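PDB 3E8O: ABM domain-containing protein from Deinococcus radiodurans, which is of unknown function but is probably an antibiotic biosynthesis monooxygenase-like enzyme and forms a two-chain assembly. Local coordinates for residues A[24-29]-A[34-39]; A[38-43]-A[66-71]. All coordinates share one frame; numbering follows the deposited sequence.

Interaction 1 of 2, residues A[24-29]-A[34-39]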
loop_
_atom_site.group_PDB
_atom_site.type_symbol
_atom_site.label_atom_id
_atom_site.label_comp_id
_atom_site.label_asym_id
_atom_site.label_seq_id
_atom_site.Cartn_x
_atom_site.Cartn_y
_atom_site.Cartn_z
ATOM N N GLY A 24 -6.782 2.034 -1.448
ATOM C CA GLY A 24 -7.294 2.721 -2.623
ATOM C C GLY A 24 -6.383 2.574 -3.793
ATOM O O GLY A 24 -5.149 2.509 -3.663
ATOM N N THR A 25 -7.008 2.491 -4.962
ATOM C CA THR A 25 -6.274 2.430 -6.213
ATOM C C THR A 25 -6.889 3.435 -7.202
ATOM O O THR A 25 -8.080 3.752 -7.167
ATOM C CB THR A 25 -6.282 1.039 -6.806
ATOM O OG1 THR A 25 -7.634 0.588 -7.023
ATOM C CG2 THR A 25 -5.541 0.052 -5.854
ATOM N N LEU A 26 -6.026 3.927 -8.078
ATOM C CA LEU A 26 -6.375 4.922 -9.109
ATOM C C LEU A 26 -5.264 4.978 -10.134
ATOM O O LEU A 26 -4.130 4.568 -9.834
ATOM C CB LEU A 26 -6.616 6.318 -8.545
ATOM C CG LEU A 26 -5.464 7.096 -7.911
ATOM C CD1 LEU A 26 -5.908 8.571 -7.729
ATOM C CD2 LEU A 26 -4.930 6.458 -6.595
ATOM N N SER A 27 -5.572 5.462 -11.336
ATOM C CA SER A 27 -4.532 5.577 -12.360
ATOM C C SER A 27 -4.736 6.806 -13.197
ATOM O O SER A 27 -5.822 7.360 -13.255
ATOM C CB SER A 27 -4.499 4.327 -13.257
ATOM O OG SER A 27 -5.616 4.291 -14.123
ATOM N N ALA A 28 -3.670 7.214 -13.863
ATOM C CA ALA A 28 -3.721 8.355 -14.774
ATOM C C ALA A 28 -3.091 7.966 -16.096
ATOM O O ALA A 28 -2.209 7.106 -16.174
ATOM C CB ALA A 28 -2.983 9.580 -14.172
ATOM N N SER A 29 -3.524 8.670 -17.130
ATOM C CA SER A 29 -2.908 8.543 -18.438
ATOM C C SER A 29 -1.500 9.112 -18.380
ATOM O O SER A 29 -1.129 9.846 -17.474
ATOM C CB SER A 29 -3.713 9.349 -19.463
ATOM O OG SER A 29 -3.549 10.726 -19.235
ATOM N N ALA A 34 2.198 12.934 -14.083
ATOM C CA ALA A 34 3.030 13.841 -13.262
ATOM C C ALA A 34 2.170 14.735 -12.333
ATOM O O ALA A 34 2.473 14.956 -11.158
ATOM C CB ALA A 34 4.010 14.669 -14.149
ATOM N N HIS A 35 1.085 15.247 -12.876
ATOM C CA HIS A 35 0.145 16.060 -12.114
ATOM C C HIS A 35 -0.494 15.244 -10.982
ATOM O O HIS A 35 -0.657 15.710 -9.856
ATOM C CB HIS A 35 -0.945 16.673 -13.027
ATOM C CG HIS A 35 -0.405 17.644 -14.051
ATOM N ND1 HIS A 35 -0.840 17.670 -15.358
ATOM C CD2 HIS A 35 0.582 18.567 -13.967
ATOM C CE1 HIS A 35 -0.166 18.591 -16.029
ATOM N NE2 HIS A 35 0.693 19.157 -15.205
ATOM N N LEU A 36 -0.799 13.984 -11.277
ATOM C CA LEU A 36 -1.431 13.164 -10.241
ATOM C C LEU A 36 -0.457 12.838 -9.104
ATOM O O LEU A 36 -0.817 12.844 -7.925
ATOM C CB LEU A 36 -2.020 11.895 -10.820
ATOM C CG LEU A 36 -2.755 11.000 -9.811
ATOM C CD1 LEU A 36 -3.856 11.712 -9.024
ATOM C CD2 LEU A 36 -3.287 9.718 -10.498
ATOM N N ARG A 37 0.796 12.632 -9.464
ATOM C CA ARG A 37 1.790 12.333 -8.431
ATOM C C ARG A 37 1.916 13.511 -7.491
ATOM O O ARG A 37 1.993 13.367 -6.300
ATOM C CB ARG A 37 3.171 11.967 -9.020
ATOM C CG ARG A 37 3.185 10.688 -9.816
ATOM C CD ARG A 37 4.585 10.320 -10.291
ATOM N NE ARG A 37 4.565 9.220 -11.226
ATOM C CZ ARG A 37 4.524 9.309 -12.547
ATOM N NH1 ARG A 37 4.654 10.467 -13.165
ATOM N NH2 ARG A 37 4.378 8.221 -13.253
ATOM N N GLN A 38 1.975 14.704 -8.066
ATOM C CA GLN A 38 2.093 15.915 -7.272
ATOM C C GLN A 38 0.898 16.090 -6.343
ATOM O O GLN A 38 1.026 16.433 -5.175
ATOM C CB GLN A 38 2.286 17.172 -8.166
ATOM C CG GLN A 38 2.395 18.435 -7.319
ATOM C CD GLN A 38 2.408 19.736 -8.057
ATOM O OE1 GLN A 38 1.626 19.969 -8.980
ATOM N NE2 GLN A 38 3.277 20.630 -7.604
ATOM N N LEU A 39 -0.281 15.849 -6.893
ATOM C CA LEU A 39 -1.534 15.949 -6.107
ATOM C C LEU A 39 -1.559 14.960 -4.957
ATOM O O LEU A 39 -1.917 15.301 -3.832
ATOM C CB LEU A 39 -2.731 15.728 -7.020
ATOM C CG LEU A 39 -4.114 15.737 -6.363
ATOM C CD1 LEU A 39 -4.432 17.048 -5.650
ATOM C CD2 LEU A 39 -5.177 15.408 -7.449
#

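Interaction 2 of 2, residues A[38-43]-A[66-71]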
loop_
_atom_site.group_PDB
_atom_site.type_symbol
_atom_site.label_atom_id
_atom_site.label_comp_id
_atom_site.label_asym_id
_atom_site.label_seq_id
_atom_site.Cartn_x
_atom_site.Cartn_y
_atom_site.Cartn_z
ATOM N N GLN A 38 1.975 14.704 -8.066
ATOM C CA GLN A 38 2.093 15.915 -7.272
ATOM C C GLN A 38 0.898 16.090 -6.343
ATOM O O GLN A 38 1.026 16.433 -5.175
ATOM C CB GLN A 38 2.286 17.172 -8.166
ATOM C CG GLN A 38 2.395 18.435 -7.319
ATOM C CD GLN A 38 2.408 19.736 -8.057
ATOM O OE1 GLN A 38 1.626 19.969 -8.980
ATOM N NE2 GLN A 38 3.277 20.630 -7.604
ATOM N N LEU A 39 -0.281 15.849 -6.893
ATOM C CA LEU A 39 -1.534 15.949 -6.107
ATOM C C LEU A 39 -1.559 14.960 -4.957
ATOM O O LEU A 39 -1.917 15.301 -3.832
ATOM C CB LEU A 39 -2.731 15.728 -7.020
ATOM C CG LEU A 39 -4.114 15.737 -6.363
ATOM C CD1 LEU A 39 -4.432 17.048 -5.650
ATOM C CD2 LEU A 39 -5.177 15.408 -7.449
ATOM N N LEU A 40 -1.142 13.725 -5.241
ATOM C CA LEU A 40 -1.131 12.676 -4.231
ATOM C C LEU A 40 -0.163 12.999 -3.074
ATOM O O LEU A 40 -0.476 12.828 -1.913
ATOM C CB LEU A 40 -0.842 11.300 -4.842
ATOM C CG LEU A 40 -1.946 10.665 -5.681
ATOM C CD1 LEU A 40 -1.430 9.452 -6.438
ATOM C CD2 LEU A 40 -3.158 10.290 -4.778
ATOM N N VAL A 41 1.016 13.484 -3.428
ATOM C CA VAL A 41 2.016 13.834 -2.413
ATOM C C VAL A 41 1.468 14.969 -1.542
ATOM O O VAL A 41 1.643 14.971 -0.316
ATOM C CB VAL A 41 3.373 14.170 -3.094
ATOM C CG1 VAL A 41 4.325 14.851 -2.123
ATOM C CG2 VAL A 41 3.980 12.876 -3.679
ATOM N N HIS A 42 0.767 15.910 -2.172
ATOM C CA HIS A 42 0.192 17.056 -1.448
ATOM C C HIS A 42 -0.886 16.597 -0.477
ATOM O O HIS A 42 -0.903 16.994 0.696
ATOM C CB HIS A 42 -0.355 18.118 -2.394
ATOM C CG HIS A 42 -1.027 19.253 -1.693
ATOM N ND1 HIS A 42 -2.339 19.190 -1.257
ATOM C CD2 HIS A 42 -0.561 20.469 -1.324
ATOM C CE1 HIS A 42 -2.645 20.324 -0.647
ATOM N NE2 HIS A 42 -1.584 21.115 -0.677
ATOM N N ILE A 43 -1.762 15.734 -0.966
ATOM C CA ILE A 43 -2.870 15.177 -0.151
ATOM C C ILE A 43 -2.307 14.397 1.046
ATOM O O ILE A 43 -2.775 14.503 2.171
ATOM C CB ILE A 43 -3.785 14.280 -0.997
ATOM C CG1 ILE A 43 -4.542 15.116 -2.051
ATOM C CG2 ILE A 43 -4.770 13.515 -0.112
ATOM C CD1 ILE A 43 -4.998 14.238 -3.308
ATOM N N GLY A 66 2.024 4.479 -13.667
ATOM C CA GLY A 66 0.838 5.315 -13.798
ATOM C C GLY A 66 -0.333 4.803 -13.001
ATOM O O GLY A 66 -1.402 5.394 -13.039
ATOM N N HIS A 67 -0.113 3.717 -12.266
ATOM C CA HIS A 67 -1.141 3.109 -11.359
ATOM C C HIS A 67 -0.642 3.306 -9.941
ATOM O O HIS A 67 0.495 2.976 -9.620
ATOM C CB HIS A 67 -1.368 1.650 -11.708
ATOM C CG HIS A 67 -1.978 1.461 -13.060
ATOM N ND1 HIS A 67 -3.246 0.969 -13.226
ATOM C CD2 HIS A 67 -1.515 1.759 -14.297
ATOM C CE1 HIS A 67 -3.528 0.924 -14.519
ATOM N NE2 HIS A 67 -2.484 1.382 -15.194
ATOM N N PHE A 68 -1.531 3.844 -9.115
ATOM C CA PHE A 68 -1.187 4.311 -7.771
ATOM C C PHE A 68 -2.052 3.658 -6.720
ATOM O O PHE A 68 -3.152 3.157 -6.973
ATOM C CB PHE A 68 -1.342 5.845 -7.706
ATOM C CG PHE A 68 -0.509 6.581 -8.738
ATOM C CD1 PHE A 68 0.830 6.806 -8.538
ATOM C CD2 PHE A 68 -1.058 6.967 -9.961
ATOM C CE1 PHE A 68 1.602 7.401 -9.483
ATOM C CE2 PHE A 68 -0.276 7.563 -10.913
ATOM C CZ PHE A 68 1.053 7.779 -10.673
ATOM N N LEU A 69 -1.477 3.671 -5.523
ATOM C CA LEU A 69 -2.085 3.119 -4.327
ATOM C C LEU A 69 -2.118 4.182 -3.230
ATOM O O LEU A 69 -1.163 4.949 -3.065
ATOM C CB LEU A 69 -1.274 1.886 -3.852
ATOM C CG LEU A 69 -1.703 1.021 -2.658
ATOM C CD1 LEU A 69 -3.047 0.317 -2.899
ATOM C CD2 LEU A 69 -0.608 -0.035 -2.324
ATOM N N ILE A 70 -3.203 4.181 -2.477
ATOM C CA ILE A 70 -3.389 5.023 -1.319
ATOM C C ILE A 70 -3.621 4.069 -0.145
ATOM O O ILE A 70 -4.617 3.328 -0.104
ATOM C CB ILE A 70 -4.550 6.024 -1.427
ATOM C CG1 ILE A 70 -4.519 6.860 -2.714
ATOM C CG2 ILE A 70 -4.570 6.913 -0.209
ATOM C CD1 ILE A 70 -5.687 7.795 -2.892
ATOM N N THR A 71 -2.705 4.091 0.817
ATOM C CA THR A 71 -2.704 3.217 1.989
ATOM C C THR A 71 -2.903 4.061 3.230
ATOM O O THR A 71 -2.139 4.978 3.486
ATOM C CB THR A 71 -1.389 2.453 2.059
ATOM O OG1 THR A 71 -1.202 1.744 0.837
ATOM C CG2 THR A 71 -1.309 1.506 3.267
#

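Interaction 1 of 2, residues A[24-29]-A[34-39]
Leu36, on the first turns of helix 33-47, lowers its forked end onto Leu26, near the end of strand 20-27, and Ala28, just beyond it. One methyl of the fork does most of the work: Leu36 CD2 meets the methyl of Ala28, with CD2 and Ala28 CB 3.7 Å apart, and lies 4.0 Å from Leu26 CD1. The second methyl, Leu36 CD1, also lies 4.0 Å from Leu26 CD1, so this one methyl of Leu26 is met by both prongs. The two leucines cross obliquely, whereas Ala28 CB also lies 4.2 Å from Leu36 CB.

The torsions explain the meeting. Leu36 carries CG anti to its backbone N (chi1 -178°), which extends the fork from the helix toward the sheet. Leu26 holds CG between its own N and carbonyl carbon (chi1 66°), and the extended second torsion sends CD1 out to the helix. Ser27, between the two residues, points its side chain away from the helix and hydrogen-bonds Asp103, while its carbonyl carbon, Ser27 C, passes 4.2 Å from Leu36 CD2. The alternation is that of an extended strand, continued by Ala28 just past the strand's end.

Leu96 of helix 87-98 and Phe68 of the neighbouring strand 67-74 also touch both leucines, placing the pair in the layer between helices and sheet of this ferredoxin-like fold. Across the short connection from strand to helix, the contact joins the start of the helix to the strand that leads into it. Its chemistry is wholly apolar: methyl groups meet without directional bonds, so the hold rests on fit and on the exclusion of water.

Interaction 2 of 2, residues A[38-43]-A[66-71]
Leu40 sets its CD1 methyl against the root of Phe68, touching CB and CG of that residue, both at 3.8 Å, rather than the far end of the ring. Leu40 CD1 approaches the ring obliquely and also comes within 4.1 Å of Phe68 CD1. The other methyl of Leu40, CD2, reaches Ile70, two residues along the strand, where Leu40 CD2 and Ile70 CD1 stand 4.0 Å apart. One leucine thus bridges two successive inward-facing side chains of the strand, crossing each at a slant. With CG anti to its carbonyl carbon (chi1 -72°), Leu40 projects the fork from the helix toward the sheet; Leu69, between the two partners, points away to the other face of the sheet.

All three touching residues are buried, and the side chain of Ile70 lies about 4 Å from an unidentified bound molecule, probably from the crystallisation liquor. Leu62 of the second subunit packs on Leu40, so the dimer partner reaches this part of the core. Within the chain, Phe68 also touches Glu60 and Ile70 meets Tyr56, both of strand 53-61, which places the contact where helix 33-47 rests on the antiparallel sheet.

Both interactions fasten helix 33-47 to one sheet, on neighbouring strands 20-27 and 67-74, and their centres lie only 5 Å apart. Interaction 2 is buried and nearer the centre of the chain. Interaction 1 sits farther out, where the strand gives way to loop, and is only partly buried. The second subunit reaches both, through Leu40 and through Arg37. Each depends on one leucine of the helix, Leu36 or Leu40, one turn apart; within its two segments the first is met by aliphatic side chains, the second also by an aromatic one. Backbone pairing joins the strand sides, with Leu26 O 2.8 Å from Phe68 N, a probable hydrogen bond.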